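Local structure of type III effector HopU1 (Pseudomonas syringae pv. tomato, 3U0J) at residues Phe210-Pro215 against Ala257-Lys262; Arg170-Asp175 against Asn216-Gln221. The protein probably acts as an ADP-ribosyltransferase, transferring ADP-ribose from NAD+ to arginine side chains of target proteins, and is injected into plant cells as a type III effector. All coordinates share one frame; numbering follows the deposited sequence.

Contact 1 (Phe210-Pro215 against Ala257-Lys262); sequences FEPGTP and ALSEGK
Here the turn of the beta-hairpin formed by strands 248-257 and 263-269 meets the loop leading into strand 218-224, at the surface of the ADP-ribosyltransferase fold. Lys262 buries more of its surface here than any other residue. Its CG stands anti to the carbonyl carbon and the chain runs nearly extended out to CE, bending at chi4 so that the ammonium enters the curl of the 210-215 loop. There NZ donates to Thr214 O at 3.0 Å, from above the carbonyl plane rather than along a lone pair, and it also bonds the carbonyls of Val209 and Asn216. Three backbone oxygens thus grip one charge, which should suit a protonated amine well.

Beside this grip, Pro212 CG lies 3.7 Å from Ser259 OG. Farther along, Phe210 CD2 approaches Leu258 CD1 loosely, at 4.4 Å, and both residues also rest on Leu264.

Each loop is shaped from within. The hairpin end is closed by Leu258 N to Lys262 O and by Lys262 N to Ser259 O. In the other loop Thr214 folds back on Glu211: Glu211 O accepts both Thr214 N at 3.1 Å and, in the carbonyl plane, Thr214 OG1 at 2.8 Å.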
ATOM      1  N   PHE A 210      -8.296  -7.631  16.993  1.00 26.34           N
ATOM      2  CA  PHE A 210      -8.910  -8.837  17.527  1.00 31.55           C
ATOM      3  C   PHE A 210      -9.008  -8.917  19.041  1.00 36.32           C
ATOM      4  O   PHE A 210     -10.048  -9.292  19.581  1.00 42.90           O
ATOM      5  CB  PHE A 210      -8.219 -10.066  16.982  1.00 28.63           C
ATOM      6  CG  PHE A 210      -8.581 -10.363  15.573  1.00 26.13           C
ATOM      7  CD1 PHE A 210      -7.711 -10.073  14.547  1.00 25.28           C
ATOM      8  CD2 PHE A 210      -9.809 -10.917  15.271  1.00 27.26           C
ATOM      9  CE1 PHE A 210      -8.054 -10.340  13.251  1.00 26.84           C
ATOM     10  CE2 PHE A 210     -10.156 -11.201  13.975  1.00 22.70           C
ATOM     11  CZ  PHE A 210      -9.282 -10.910  12.964  1.00 27.19           C
ATOM     12  N   GLU A 211      -7.940  -8.577  19.737  1.00 31.35           N
ATOM     13  CA  GLU A 211      -8.007  -8.638  21.182  1.00 44.50           C
ATOM     14  C   GLU A 211      -8.629  -7.365  21.722  1.00 47.34           C
ATOM     15  O   GLU A 211      -8.293  -6.266  21.285  1.00 45.09           O
ATOM     16  CB  GLU A 211      -6.627  -8.897  21.806  1.00 50.48           C
ATOM     17  CG  GLU A 211      -5.486  -8.060  21.224  1.00 53.92           C
ATOM     18  CD  GLU A 211      -5.080  -8.491  19.807  1.00 59.62           C
ATOM     19  OE1 GLU A 211      -5.425  -9.625  19.389  1.00 55.17           O
ATOM     20  OE2 GLU A 211      -4.406  -7.692  19.111  1.00 53.42           O
ATOM     21  N   PRO A 212      -9.582  -7.503  22.645  1.00 55.34           N
ATOM     22  CA  PRO A 212      -9.882  -6.268  23.363  1.00 52.02           C
ATOM     23  C   PRO A 212      -8.618  -5.976  24.148  1.00 50.69           C
ATOM     24  O   PRO A 212      -7.873  -6.917  24.435  1.00 54.82           O
ATOM     25  CB  PRO A 212     -11.025  -6.676  24.297  1.00 56.72           C
ATOM     26  CG  PRO A 212     -11.608  -7.946  23.669  1.00 53.31           C
ATOM     27  CD  PRO A 212     -10.428  -8.635  23.067  1.00 50.88           C
ATOM     28  N   GLY A 213      -8.351  -4.714  24.451  1.00 43.40           N
ATOM     29  CA  GLY A 213      -9.197  -3.624  24.022  1.00 42.53           C
ATOM     30  C   GLY A 213      -8.357  -2.770  23.106  1.00 41.44           C
ATOM     31  O   GLY A 213      -7.845  -1.717  23.491  1.00 32.74           O
ATOM     32  N   THR A 214      -8.192  -3.261  21.886  1.00 42.74           N
ATOM     33  CA  THR A 214      -7.370  -2.600  20.886  1.00 36.40           C
ATOM     34  C   THR A 214      -8.155  -1.481  20.179  1.00 32.84           C
ATOM     35  O   THR A 214      -9.392  -1.492  20.168  1.00 31.29           O
ATOM     36  CB  THR A 214      -6.839  -3.634  19.856  1.00 36.18           C
ATOM     37  OG1 THR A 214      -7.937  -4.357  19.281  1.00 37.68           O
ATOM     38  CG2 THR A 214      -5.876  -4.624  20.516  1.00 36.32           C
ATOM     39  N   PRO A 215      -7.430  -0.529  19.572  1.00 28.91           N
ATOM     40  CA  PRO A 215      -7.988   0.657  18.907  1.00 29.59           C
ATOM     41  C   PRO A 215      -8.966   0.353  17.762  1.00 29.08           C
ATOM     42  O   PRO A 215     -10.022   0.980  17.700  1.00 27.43           O
ATOM     43  CB  PRO A 215      -6.756   1.360  18.319  1.00 27.24           C
ATOM     44  CG  PRO A 215      -5.575   0.636  18.819  1.00 28.52           C
ATOM     45  CD  PRO A 215      -5.989  -0.688  19.321  1.00 28.38           C
ATOM     46  N   ALA A 257     -20.145 -10.381  14.379  1.00 32.28           N
ATOM     47  CA  ALA A 257     -19.664  -9.623  15.495  1.00 33.11           C
ATOM     48  C   ALA A 257     -18.619 -10.365  16.256  1.00 32.51           C
ATOM     49  O   ALA A 257     -18.451 -11.524  16.091  1.00 32.47           O
ATOM     50  CB  ALA A 257     -20.762  -9.292  16.372  1.00 24.74           C
ATOM     51  N   LEU A 258     -17.895  -9.627  17.071  1.00 35.99           N
ATOM     52  CA  LEU A 258     -16.902 -10.129  17.976  1.00 35.77           C
ATOM     53  C   LEU A 258     -17.210  -9.512  19.310  1.00 35.81           C
ATOM     54  O   LEU A 258     -18.315  -9.328  19.650  1.00 45.36           O
ATOM     55  CB  LEU A 258     -15.533  -9.693  17.525  1.00 36.57           C
ATOM     56  CG  LEU A 258     -15.102  -9.958  16.100  1.00 38.01           C
ATOM     57  CD1 LEU A 258     -13.841  -9.262  15.793  1.00 31.41           C
ATOM     58  CD2 LEU A 258     -14.914 -11.387  15.887  1.00 30.70           C
ATOM     59  N   SER A 259     -16.234  -9.155  20.079  1.00 40.20           N
ATOM     60  CA  SER A 259     -16.517  -8.523  21.345  1.00 47.79           C
ATOM     61  C   SER A 259     -17.192  -7.187  21.128  1.00 51.08           C
ATOM     62  O   SER A 259     -17.591  -6.932  20.052  1.00 50.06           O
ATOM     63  CB  SER A 259     -15.192  -8.300  22.001  1.00 53.79           C
ATOM     64  OG  SER A 259     -14.185  -8.795  21.151  1.00 53.28           O
ATOM     65  N   GLU A 260     -17.330  -6.336  22.141  1.00 52.46           N
ATOM     66  CA  GLU A 260     -17.692  -4.947  21.929  1.00 50.80           C
ATOM     67  C   GLU A 260     -18.937  -5.094  21.038  1.00 60.92           C
ATOM     68  O   GLU A 260     -19.778  -5.953  21.348  1.00 61.17           O
ATOM     69  CB  GLU A 260     -16.560  -4.196  21.238  1.00 51.52           C
ATOM     70  CG  GLU A 260     -15.800  -3.209  22.102  1.00 72.78           C
ATOM     71  CD  GLU A 260     -14.489  -3.773  22.668  1.00 92.16           C
ATOM     72  OE1 GLU A 260     -14.391  -5.008  22.895  1.00 74.17           O
ATOM     73  OE2 GLU A 260     -13.551  -2.968  22.887  1.00 99.09           O
ATOM     74  N   GLY A 261     -19.103  -4.329  19.945  1.00 55.02           N
ATOM     75  CA  GLY A 261     -18.256  -3.232  19.503  1.00 43.73           C
ATOM     76  C   GLY A 261     -17.435  -3.537  18.257  1.00 41.41           C
ATOM     77  O   GLY A 261     -17.188  -2.665  17.421  1.00 37.15           O
ATOM     78  N   LYS A 262     -16.994  -4.781  18.140  1.00 37.64           N
ATOM     79  CA  LYS A 262     -16.067  -5.154  17.090  1.00 31.86           C
ATOM     80  C   LYS A 262     -16.735  -6.039  16.055  1.00 33.20           C
ATOM     81  O   LYS A 262     -17.655  -6.812  16.360  1.00 31.00           O
ATOM     82  CB  LYS A 262     -14.836  -5.859  17.677  1.00 33.95           C
ATOM     83  CG  LYS A 262     -14.150  -5.068  18.782  1.00 44.11           C
ATOM     84  CD  LYS A 262     -12.660  -5.381  18.910  1.00 38.97           C
ATOM     85  CE  LYS A 262     -12.017  -4.414  19.881  1.00 41.19           C
ATOM     86  NZ  LYS A 262     -10.619  -4.118  19.516  1.00 39.00           N
TER

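Contact 2 (Arg170-Asp175 against Asn216-Gln221)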
ATOM      1  N   ARG A 170      -6.292  -6.936   8.235  1.00 20.34           N
ATOM      2  CA  ARG A 170      -6.403  -5.482   8.167  1.00 20.84           C
ATOM      3  C   ARG A 170      -7.195  -5.054   9.369  1.00 22.67           C
ATOM      4  O   ARG A 170      -8.204  -5.674   9.696  1.00 21.24           O
ATOM      5  CB  ARG A 170      -7.246  -5.061   6.971  1.00 24.55           C
ATOM      6  CG  ARG A 170      -6.494  -4.662   5.753  1.00 26.81           C
ATOM      7  CD  ARG A 170      -6.168  -3.192   5.765  1.00 32.21           C
ATOM      8  NE  ARG A 170      -7.232  -2.352   5.226  1.00 33.84           N
ATOM      9  CZ  ARG A 170      -7.123  -1.028   5.127  1.00 47.25           C
ATOM     10  NH1 ARG A 170      -5.985  -0.424   5.529  1.00 33.86           N
ATOM     11  NH2 ARG A 170      -8.145  -0.315   4.636  1.00 36.18           N
ATOM     12  N   GLY A 171      -6.773  -3.972  10.003  1.00 22.94           N
ATOM     13  CA  GLY A 171      -7.544  -3.400  11.081  1.00 22.54           C
ATOM     14  C   GLY A 171      -7.939  -2.000  10.693  1.00 24.12           C
ATOM     15  O   GLY A 171      -7.099  -1.225  10.244  1.00 31.73           O
ATOM     16  N   ILE A 172      -9.215  -1.685  10.871  1.00 23.20           N
ATOM     17  CA  ILE A 172      -9.780  -0.383  10.551  1.00 21.87           C
ATOM     18  C   ILE A 172     -10.509   0.133  11.793  1.00 22.91           C
ATOM     19  O   ILE A 172     -10.988  -0.663  12.600  1.00 26.21           O
ATOM     20  CB  ILE A 172     -10.762  -0.522   9.343  1.00 25.12           C
ATOM     21  CG1 ILE A 172      -9.979  -0.584   8.047  1.00 24.33           C
ATOM     22  CG2 ILE A 172     -11.727   0.633   9.238  1.00 24.76           C
ATOM     23  CD1 ILE A 172      -8.884   0.472   7.993  1.00 34.52           C
ATOM     24  N   ARG A 173     -10.581   1.451  11.957  1.00 22.16           N
ATOM     25  CA  ARG A 173     -11.411   2.072  12.999  1.00 21.85           C
ATOM     26  C   ARG A 173     -12.541   2.904  12.349  1.00 24.92           C
ATOM     27  O   ARG A 173     -12.279   3.816  11.559  1.00 23.25           O
ATOM     28  CB  ARG A 173     -10.552   2.961  13.898  1.00 19.88           C
ATOM     29  CG  ARG A 173     -11.295   3.567  15.071  1.00 24.79           C
ATOM     30  CD  ARG A 173     -10.402   4.544  15.821  1.00 27.44           C
ATOM     31  NE  ARG A 173     -11.150   5.274  16.833  1.00 30.13           N
ATOM     32  CZ  ARG A 173     -11.289   4.877  18.092  1.00 38.02           C
ATOM     33  NH1 ARG A 173     -10.712   3.750  18.500  1.00 33.83           N
ATOM     34  NH2 ARG A 173     -12.008   5.609  18.941  1.00 36.14           N
ATOM     35  N   GLY A 174     -13.794   2.596  12.669  1.00 24.61           N
ATOM     36  CA  GLY A 174     -14.904   3.205  11.954  1.00 18.27           C
ATOM     37  C   GLY A 174     -16.215   3.350  12.701  1.00 23.26           C
ATOM     38  O   GLY A 174     -16.457   2.677  13.715  1.00 24.36           O
ATOM     39  N   ASP A 175     -17.022   4.280  12.180  1.00 25.86           N
ATOM     40  CA  ASP A 175     -18.452   4.526  12.443  1.00 19.87           C
ATOM     41  C   ASP A 175     -19.388   3.335  12.501  1.00 21.47           C
ATOM     42  O   ASP A 175     -19.094   2.269  11.960  1.00 19.39           O
ATOM     43  CB  ASP A 175     -18.998   5.271  11.217  1.00 21.54           C
ATOM     44  CG  ASP A 175     -18.977   6.736  11.378  1.00 26.72           C
ATOM     45  OD1 ASP A 175     -18.815   7.188  12.530  1.00 29.04           O
ATOM     46  OD2 ASP A 175     -19.120   7.434  10.354  1.00 28.68           O
ATOM     47  N   ASN A 216      -8.608  -0.548  16.850  1.00 25.50           N
ATOM     48  CA  ASN A 216      -9.469  -0.827  15.707  1.00 22.97           C
ATOM     49  C   ASN A 216     -10.673  -1.676  16.083  1.00 23.77           C
ATOM     50  O   ASN A 216     -10.550  -2.625  16.857  1.00 29.13           O
ATOM     51  CB  ASN A 216      -8.684  -1.508  14.584  1.00 25.16           C
ATOM     52  CG  ASN A 216      -7.593  -0.615  14.009  1.00 27.24           C
ATOM     53  OD1 ASN A 216      -6.547  -1.098  13.553  1.00 27.67           O
ATOM     54  ND2 ASN A 216      -7.822   0.693  14.038  1.00 26.38           N
ATOM     55  N   ASN A 217     -11.834  -1.336  15.531  1.00 22.76           N
ATOM     56  CA  ASN A 217     -13.073  -2.064  15.809  1.00 24.54           C
ATOM     57  C   ASN A 217     -13.594  -2.835  14.599  1.00 23.98           C
ATOM     58  O   ASN A 217     -14.531  -3.624  14.718  1.00 26.16           O
ATOM     59  CB  ASN A 217     -14.160  -1.123  16.331  1.00 21.24           C
ATOM     60  CG  ASN A 217     -14.486  -0.031  15.356  1.00 23.23           C
ATOM     61  OD1 ASN A 217     -13.652   0.345  14.535  1.00 25.09           O
ATOM     62  ND2 ASN A 217     -15.701   0.487  15.425  1.00 25.75           N
ATOM     63  N   ILE A 218     -12.990  -2.613  13.435  1.00 23.07           N
ATOM     64  CA  ILE A 218     -13.337  -3.395  12.247  1.00 23.22           C
ATOM     65  C   ILE A 218     -12.160  -4.245  11.775  1.00 23.21           C
ATOM     66  O   ILE A 218     -11.108  -3.717  11.427  1.00 25.39           O
ATOM     67  CB  ILE A 218     -13.790  -2.479  11.114  1.00 25.29           C
ATOM     68  CG1 ILE A 218     -15.006  -1.662  11.580  1.00 25.55           C
ATOM     69  CG2 ILE A 218     -14.093  -3.281   9.862  1.00 19.83           C
ATOM     70  CD1 ILE A 218     -15.362  -0.511  10.651  1.00 22.74           C
ATOM     71  N   ALA A 219     -12.320  -5.561  11.785  1.00 21.03           N
ATOM     72  CA  ALA A 219     -11.245  -6.439  11.325  1.00 21.88           C
ATOM     73  C   ALA A 219     -11.574  -7.042   9.974  1.00 21.69           C
ATOM     74  O   ALA A 219     -12.716  -7.416   9.713  1.00 22.56           O
ATOM     75  CB  ALA A 219     -10.970  -7.550  12.337  1.00 21.29           C
ATOM     76  N   PHE A 220     -10.565  -7.144   9.122  1.00 20.07           N
ATOM     77  CA  PHE A 220     -10.726  -7.795   7.838  1.00 19.70           C
ATOM     78  C   PHE A 220      -9.837  -9.014   7.780  1.00 20.96           C
ATOM     79  O   PHE A 220      -8.622  -8.923   7.967  1.00 19.82           O
ATOM     80  CB  PHE A 220     -10.345  -6.850   6.706  1.00 20.83           C
ATOM     81  CG  PHE A 220     -11.330  -5.756   6.477  1.00 25.05           C
ATOM     82  CD1 PHE A 220     -12.395  -5.937   5.630  1.00 25.33           C
ATOM     83  CD2 PHE A 220     -11.193  -4.536   7.108  1.00 31.38           C
ATOM     84  CE1 PHE A 220     -13.315  -4.914   5.410  1.00 28.55           C
ATOM     85  CE2 PHE A 220     -12.113  -3.510   6.881  1.00 30.58           C
ATOM     86  CZ  PHE A 220     -13.170  -3.708   6.027  1.00 23.98           C
ATOM     87  N   GLN A 221     -10.440 -10.167   7.526  1.00 19.82           N
ATOM     88  CA  GLN A 221      -9.659 -11.365   7.339  1.00 17.53           C
ATOM     89  C   GLN A 221      -9.722 -11.697   5.881  1.00 20.18           C
ATOM     90  O   GLN A 221     -10.757 -12.123   5.379  1.00 23.04           O
ATOM     91  CB  GLN A 221     -10.219 -12.506   8.152  1.00 19.43           C
ATOM     92  CG  GLN A 221      -9.481 -13.797   7.922  1.00 19.63           C
ATOM     93  CD  GLN A 221     -10.088 -14.915   8.713  1.00 22.95           C
ATOM     94  OE1 GLN A 221     -10.199 -14.831   9.943  1.00 26.93           O
ATOM     95  NE2 GLN A 221     -10.498 -15.973   8.020  1.00 20.06           N
TER
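A classic beta bulge ends the antiparallel pairing of strand 167-172, at the border of a five-stranded mixed sheet, with strand 218-224. The regular ladder comes first. Arg170 and Phe220 form a hydrogen-bonded pair, Phe220 N reaching Arg170 O at 2.8 Å and Arg170 N returning a more bent bond to Phe220 O. Gly171 faces Ala219 as a non-hydrogen-bonded pair, and Ile172 N then donates to Ile218 O at 2.8 Å, nearly straight at 163°. In the bulge, Asn217 and Ile218 both face Ile172: Ile218 N binds Ile172 O at 2.9 Å from above the carbonyl plane, whereas the bond from Asn217 N to the same oxygen is weak.

Beyond the bulge a side chain takes over from the backbone. With CG between its own N and carbonyl carbon (chi1 59°), the Asn217 amide lies along Gly174: OD1 accepts Gly174 N through a lone pair at 2.9 Å, and ND2 gives an almost linear bond to Gly174 O, also 2.9 Å. Both ends being held, the amide cannot turn freely.

Arg170, Ile172, Ile218 and Phe220 share one face, where helix 176-188 covers Ile218 and Phe220. Ile172 CG1 comes to the edge of the Phe220 ring at 3.8 Å, while its CD1 sits over the guanidinium plane of Arg170, near the rim. Arg170 lies in a Tyr-Arg-Gly sequence on an edge strand, consistent with the conserved arginine of the R-S-E class of ADP-ribosyltransferases.

Overall arrangement
Contacts 1 and 2 adjoin, their centres about 9 Å apart, and their segments alternate along the chain. The loop of contact 1 runs straight into contact 2, since Pro215 is followed by Asn216. Lys262 ties them in space as well: its NZ lies 3.0 Å from Asn216 O, two residues ahead of strand 218-224. In return, Arg173 NH1 makes a weak hydrogen bond to Pro215 O. Strand 263-269, which leaves contact 1, runs parallel to 218-224 and bonds it on the side away from 167-172, through His263 to Asn217 and Ala219. Ala219 also touches Phe210, on the opposite face of the sheet from Arg170, which is probably part of the NAD+ site, as in relatives.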